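Local coordinates for protein putative D-arabinose 5-phosphate isomerase (Klebsiella pneumoniae subsp. pneumoniae, PDB 3K2V) that is the tandem CBS-domain portion of a putative sugar-phosphate isomerase and binds a CMP-linked 3-deoxy-octulosonic acid, which may regulate the conversion of D-arabinose 5-phosphate, at residues D38-V43 with D135-V140; I106-G111 with V129-G134. All coordinates share one frame; numbering follows the deposited sequence. Where two conformers were deposited one is given.

Interaction 1: residues D38-V43 with D135-V140; sequences DEIPHV and DHLLGV. With SO4 (sulfate ion), chain D.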
# COMPACT_ATOMS: atom_id res chain seq x y z
N ASP A 38 -6.04 2.65 -20.54
CA ASP A 38 -5.41 1.38 -20.23
C ASP A 38 -4.62 1.40 -18.94
O ASP A 38 -4.28 0.32 -18.45
CB ASP A 38 -4.47 0.94 -21.35
CG ASP A 38 -5.20 0.60 -22.64
OD1 ASP A 38 -6.42 0.28 -22.60
OD2 ASP A 38 -4.55 0.63 -23.72
N GLU A 39 -4.33 2.59 -18.38
CA GLU A 39 -3.61 2.61 -17.11
C GLU A 39 -4.54 2.39 -15.90
O GLU A 39 -4.06 2.22 -14.79
CB GLU A 39 -2.77 3.88 -16.97
CG GLU A 39 -1.55 3.91 -17.88
CD GLU A 39 -1.92 4.23 -19.32
OE1 GLU A 39 -1.74 3.35 -20.18
OE2 GLU A 39 -2.40 5.36 -19.59
N ILE A 40 -5.86 2.39 -16.12
CA ILE A 40 -6.80 2.11 -15.04
C ILE A 40 -6.83 0.59 -14.79
O ILE A 40 -7.05 -0.19 -15.70
CB ILE A 40 -8.26 2.57 -15.37
CG1 ILE A 40 -8.33 4.07 -15.67
CG2 ILE A 40 -9.24 2.24 -14.22
CD1 ILE A 40 -9.72 4.50 -16.17
N PRO A 41 -6.60 0.18 -13.54
CA PRO A 41 -6.83 -1.23 -13.20
C PRO A 41 -8.30 -1.54 -12.97
O PRO A 41 -8.92 -0.99 -12.06
CB PRO A 41 -6.02 -1.43 -11.92
CG PRO A 41 -5.97 -0.08 -11.29
CD PRO A 41 -6.20 0.97 -12.37
N HIS A 42 -8.84 -2.40 -13.79
CA HIS A 42 -10.20 -2.84 -13.60
C HIS A 42 -10.41 -4.21 -14.19
O HIS A 42 -9.77 -4.58 -15.19
CB HIS A 42 -11.22 -1.84 -14.13
CG HIS A 42 -11.16 -1.64 -15.62
ND1 HIS A 42 -11.90 -2.41 -16.49
CD2 HIS A 42 -10.47 -0.76 -16.37
CE1 HIS A 42 -11.66 -2.01 -17.73
NE2 HIS A 42 -10.82 -0.99 -17.68
N VAL A 43 -11.27 -4.99 -13.52
CA VAL A 43 -11.73 -6.27 -14.01
C VAL A 43 -13.24 -6.30 -13.91
O VAL A 43 -13.85 -5.44 -13.30
CB VAL A 43 -11.12 -7.47 -13.23
CG1 VAL A 43 -9.59 -7.44 -13.31
CG2 VAL A 43 -11.58 -7.50 -11.76
N ASP A 135 -21.35 6.87 -10.35
CA ASP A 135 -20.69 5.55 -10.36
C ASP A 135 -19.74 5.32 -11.53
O ASP A 135 -19.07 4.30 -11.58
CB ASP A 135 -21.74 4.44 -10.38
CG ASP A 135 -22.50 4.34 -9.08
OD1 ASP A 135 -22.01 4.83 -8.05
OD2 ASP A 135 -23.61 3.78 -9.10
N HIS A 136 -19.68 6.26 -12.47
CA HIS A 136 -18.87 6.08 -13.69
C HIS A 136 -17.40 6.34 -13.37
O HIS A 136 -17.01 7.47 -13.06
CB HIS A 136 -19.37 7.01 -14.79
CG HIS A 136 -18.61 6.92 -16.08
ND1 HIS A 136 -18.64 7.93 -17.01
CD2 HIS A 136 -17.79 5.97 -16.60
CE1 HIS A 136 -17.90 7.61 -18.05
NE2 HIS A 136 -17.36 6.42 -17.82
N LEU A 137 -16.58 5.31 -13.50
CA LEU A 137 -15.15 5.39 -13.22
C LEU A 137 -14.43 6.10 -14.35
O LEU A 137 -14.46 5.62 -15.47
CB LEU A 137 -14.56 3.99 -13.03
CG LEU A 137 -13.07 3.91 -12.65
CD1 LEU A 137 -12.82 4.63 -11.33
CD2 LEU A 137 -12.56 2.47 -12.54
N LEU A 138 -13.77 7.22 -14.04
CA LEU A 138 -13.02 8.00 -15.04
C LEU A 138 -11.51 7.81 -14.94
O LEU A 138 -10.78 8.04 -15.90
CB LEU A 138 -13.31 9.50 -14.81
CG LEU A 138 -14.77 9.94 -14.90
CD1 LEU A 138 -14.90 11.47 -14.71
CD2 LEU A 138 -15.37 9.50 -16.25
N GLY A 139 -11.05 7.44 -13.76
CA GLY A 139 -9.63 7.34 -13.53
C GLY A 139 -9.31 6.97 -12.10
O GLY A 139 -10.22 6.74 -11.30
N VAL A 140 -8.02 6.91 -11.79
CA VAL A 140 -7.54 6.57 -10.46
C VAL A 140 -6.31 7.42 -10.18
O VAL A 140 -5.52 7.69 -11.08
CB VAL A 140 -7.18 5.08 -10.36
CG1 VAL A 140 -6.65 4.74 -8.99
CG2 VAL A 140 -8.40 4.20 -10.67
S SO4 D . -24.97 7.52 -11.31
O1 SO4 D . -25.43 6.16 -10.99
O2 SO4 D . -24.88 8.31 -10.08
O3 SO4 D . -23.66 7.43 -11.98
O4 SO4 D . -26.00 8.13 -12.17
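Ile-40 reaches from the loop ahead of strand 42-43 onto strand 136-142, and its side chain carries most of this apolar contact. Its CB points at the strand and splits the contact between two branches. CG2, anti to the backbone N, takes one direction: it lies 3.7 Å from Leu-137 CD2 and 4.1 Å from Val-140 CG2, bridging two side chains of the strand. CG1 takes the other, passing Gly-139 CA at 4.1 Å, and chi2 (173°) extends CD1 over the backbone, to 3.7 Å from Leu-138 O and 3.9 Å from Gly-139 CA. The Ile-40 and Leu-137 side chains lie alongside each other, running antiparallel. Pro-41 adds its CD, 4.3 Å from Val-140 CG2. A classic beta bulge sets Leu-138 and Gly-139 opposite the single Val-131 of the neighbouring strand; the CB bond of Leu-138 points away from the 38-43 segment, leaving its carbonyl O to meet Ile-40 CD1, while Gly-139 offers bare backbone. At the far end, Asp-135 N donates a nearly straight bond (171°) to O3 of a sulfate, 2.9 Å away, probably a crystallisation component. The 38-43 segment is tied to its own domain, Pro-41 and Val-43 bonding to the backbone of Ala-65 in strand 63-67. The arrangement is the buried apolar interface between the two CBS domains of a CBS pair, joining the loop before strand 42-43 in the first to strand 136-142 in the second.

Interaction 2: residues I106-G111 with V129-G134; sequences IRIRPG and VLVADG. With CMK (cytidine 5'-monophosphate 3-deoxy-beta-D-gulo-oct-2-ulo-pyranosonic acid), chain C.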
# COMPACT_ATOMS: atom_id res chain seq x y z
N ILE A 106 -14.21 4.36 -2.31
CA ILE A 106 -14.05 5.77 -1.99
C ILE A 106 -13.66 6.51 -3.28
O ILE A 106 -12.75 6.11 -3.99
CB ILE A 106 -13.00 5.96 -0.89
CG1 ILE A 106 -13.48 5.28 0.42
CG2 ILE A 106 -12.77 7.44 -0.62
CD1 ILE A 106 -12.34 4.99 1.44
N ARG A 107 -14.37 7.57 -3.59
CA ARG A 107 -14.15 8.25 -4.86
C ARG A 107 -14.26 9.75 -4.71
O ARG A 107 -14.86 10.25 -3.77
CB ARG A 107 -15.17 7.76 -5.87
CG ARG A 107 -16.56 8.16 -5.49
CD ARG A 107 -17.59 7.25 -6.08
NE ARG A 107 -17.55 5.90 -5.55
CZ ARG A 107 -18.39 4.95 -5.96
NH1 ARG A 107 -19.33 5.20 -6.87
NH2 ARG A 107 -18.30 3.74 -5.45
N ILE A 108 -13.68 10.47 -5.67
CA ILE A 108 -13.76 11.91 -5.71
C ILE A 108 -14.10 12.33 -7.15
O ILE A 108 -13.95 11.54 -8.09
CB ILE A 108 -12.43 12.56 -5.28
CG1 ILE A 108 -11.29 12.08 -6.20
CG2 ILE A 108 -12.15 12.25 -3.79
CD1 ILE A 108 -9.87 12.58 -5.83
N ARG A 109 -14.58 13.55 -7.29
CA ARG A 109 -14.91 14.12 -8.60
C ARG A 109 -13.62 14.55 -9.31
O ARG A 109 -12.60 14.82 -8.65
CB ARG A 109 -15.81 15.34 -8.42
CG ARG A 109 -17.21 15.01 -7.92
CD ARG A 109 -17.99 16.27 -7.62
NE ARG A 109 -18.28 17.00 -8.87
CZ ARG A 109 -18.83 18.20 -8.95
NH1 ARG A 109 -19.17 18.86 -7.85
NH2 ARG A 109 -19.04 18.75 -10.15
N PRO A 110 -13.66 14.62 -10.64
CA PRO A 110 -12.44 14.95 -11.37
C PRO A 110 -11.92 16.37 -11.13
O PRO A 110 -10.75 16.63 -11.38
CB PRO A 110 -12.83 14.71 -12.83
CG PRO A 110 -14.32 14.68 -12.87
CD PRO A 110 -14.73 14.15 -11.55
N GLY A 111 -12.77 17.29 -10.67
CA GLY A 111 -12.32 18.64 -10.33
C GLY A 111 -11.72 18.78 -8.95
O GLY A 111 -11.23 19.85 -8.60
N VAL A 129 -7.27 6.49 -4.77
CA VAL A 129 -8.66 6.92 -4.76
C VAL A 129 -9.23 6.87 -6.19
O VAL A 129 -8.53 7.14 -7.17
CB VAL A 129 -8.80 8.32 -4.10
CG1 VAL A 129 -8.05 9.38 -4.90
CG2 VAL A 129 -10.26 8.76 -3.93
N LEU A 130 -10.49 6.46 -6.29
CA LEU A 130 -11.15 6.39 -7.59
C LEU A 130 -11.59 7.79 -7.96
O LEU A 130 -11.98 8.59 -7.08
CB LEU A 130 -12.38 5.48 -7.52
CG LEU A 130 -12.12 4.05 -7.02
CD1 LEU A 130 -13.46 3.35 -6.88
CD2 LEU A 130 -11.19 3.32 -7.98
N VAL A 131 -11.54 8.11 -9.24
CA VAL A 131 -12.06 9.40 -9.73
C VAL A 131 -13.28 9.05 -10.55
O VAL A 131 -13.20 8.23 -11.48
CB VAL A 131 -11.04 10.19 -10.53
CG1 VAL A 131 -11.64 11.56 -10.93
CG2 VAL A 131 -9.74 10.40 -9.71
N ALA A 132 -14.42 9.61 -10.18
CA ALA A 132 -15.69 9.19 -10.74
C ALA A 132 -16.64 10.34 -10.96
O ALA A 132 -16.59 11.36 -10.26
CB ALA A 132 -16.38 8.16 -9.83
N ASP A 133 -17.54 10.13 -11.92
CA ASP A 133 -18.76 10.91 -12.08
C ASP A 133 -19.94 10.02 -11.66
O ASP A 133 -20.42 9.20 -12.44
CB ASP A 133 -18.93 11.36 -13.53
CG ASP A 133 -20.32 11.95 -13.80
OD1 ASP A 133 -20.90 12.54 -12.85
OD2 ASP A 133 -20.85 11.78 -14.92
N GLY A 134 -20.39 10.17 -10.42
CA GLY A 134 -21.44 9.28 -9.89
C GLY A 134 -20.83 7.91 -9.68
O GLY A 134 -19.85 7.79 -8.94
N1C CMK C . -10.75 1.25 -0.20
C2C CMK C . -11.91 1.86 -0.71
N3C CMK C . -11.75 2.81 -1.71
C4C CMK C . -10.51 3.23 -2.18
C5C CMK C . -9.35 2.62 -1.67
C6C CMK C . -9.48 1.64 -0.67
O2C CMK C . -13.05 1.54 -0.33
N4C CMK C . -10.50 4.17 -3.15
C1' CMK C . -10.91 0.21 0.88
C2' CMK C . -10.09 -1.06 0.60
O2' CMK C . -10.88 -1.93 -0.22
C3' CMK C . -9.87 -1.60 2.01
C4' CMK C . -9.83 -0.33 2.88
O4' CMK C . -10.39 0.78 2.07
O3' CMK C . -10.98 -2.40 2.39
C5' CMK C . -8.41 0.12 3.21
O5' CMK C . -7.59 0.24 2.02
PA CMK C . -6.10 -0.46 2.08
O1A CMK C . -6.27 -1.94 2.15
O2A CMK C . -5.29 -0.05 0.89
O6 CMK C . -3.81 0.74 5.01
C2 CMK C . -4.39 -0.37 4.29
O2 CMK C . -5.46 0.17 3.46
C3 CMK C . -3.28 -1.03 3.45
C4 CMK C . -1.98 -1.29 4.25
O4 CMK C . -0.94 -1.79 3.36
C5 CMK C . -1.51 -0.05 4.99
C6 CMK C . -2.68 0.41 5.86
C7 CMK C . -2.37 1.69 6.62
C1 CMK C . -5.11 -1.35 5.23
O1X CMK C . -6.15 -0.91 5.77
O1Y CMK C . -4.68 -2.51 5.35
O5 CMK C . -1.12 1.00 4.07
C8 CMK C . -3.49 2.02 7.62
O8 CMK C . -3.26 3.34 8.11
O7 CMK C . -1.16 1.52 7.35
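Arg-107 and Ile-108 pair in parallel with Leu-130 and Val-131, through Leu-130 N to Ile-106 O (3.2 Å), Ile-108 N to Leu-130 O (2.9 Å) and Ala-132 N to Ile-108 O (2.9 Å), while the touching parts run 75° apart end to end, keeping the parallel pairing short. On the face with Ile-108 and Val-131, the Ile-108 side chain crosses that of Val-129 at about a right angle, CD1 meeting Val-129 CG1 at 3.8 Å. CG1 of Ile-108 sits between backbone N and carbonyl carbon (chi1 59°), which puts it 3.7 Å from Leu-130 O. Farther on, Pro-110 lays CA and CB against Val-131 CG1. Arg-107 occupies the face shared with Leu-130: its CB rests beside Leu-130 CB, its CD beside Ala-132 CB, and the chain bends at chi3 (67°). NH1 then meets Gly-134 O in the guanidinium plane, a weak bond of 3.4 Å; NE donates to Gly-105 O, and NH1 also makes a salt bridge to Asp-135 OD1. Ile-106 reads the cytosine through its backbone: its N donates to N3C (3.0 Å), and its O accepts from N4C (3.1 Å) as well as from Leu-130 N. CB, CG1 and CD1 also lie against the base. This donor-acceptor pair matches the N3 and amino group of cytosine, and the shared carbonyl couples base recognition to the parallel strand pairing.

Strands 128-133 and 136-142 follow each other in the chain and lie side by side in one sheet, so the two contacts, with centres 10 Å apart, share a framework. Val-131 joins them: its N lies 2.8 Å from Gly-139 O and its O 2.8 Å from Leu-138 N, both probable hydrogen bonds at the bulge. Val-140 CG1 packs 3.5 Å from Val-129 O. Interaction 2 touches the base of the sugar nucleotide directly, whereas in interaction 1 the Val-140 side chain remains about 7 Å from the same nucleotide. The sheet thus connects the nucleotide pocket to the interface with the first CBS domain. Asp-135 of interaction 1, as salt-bridge partner of Arg-107, is a second tie between them.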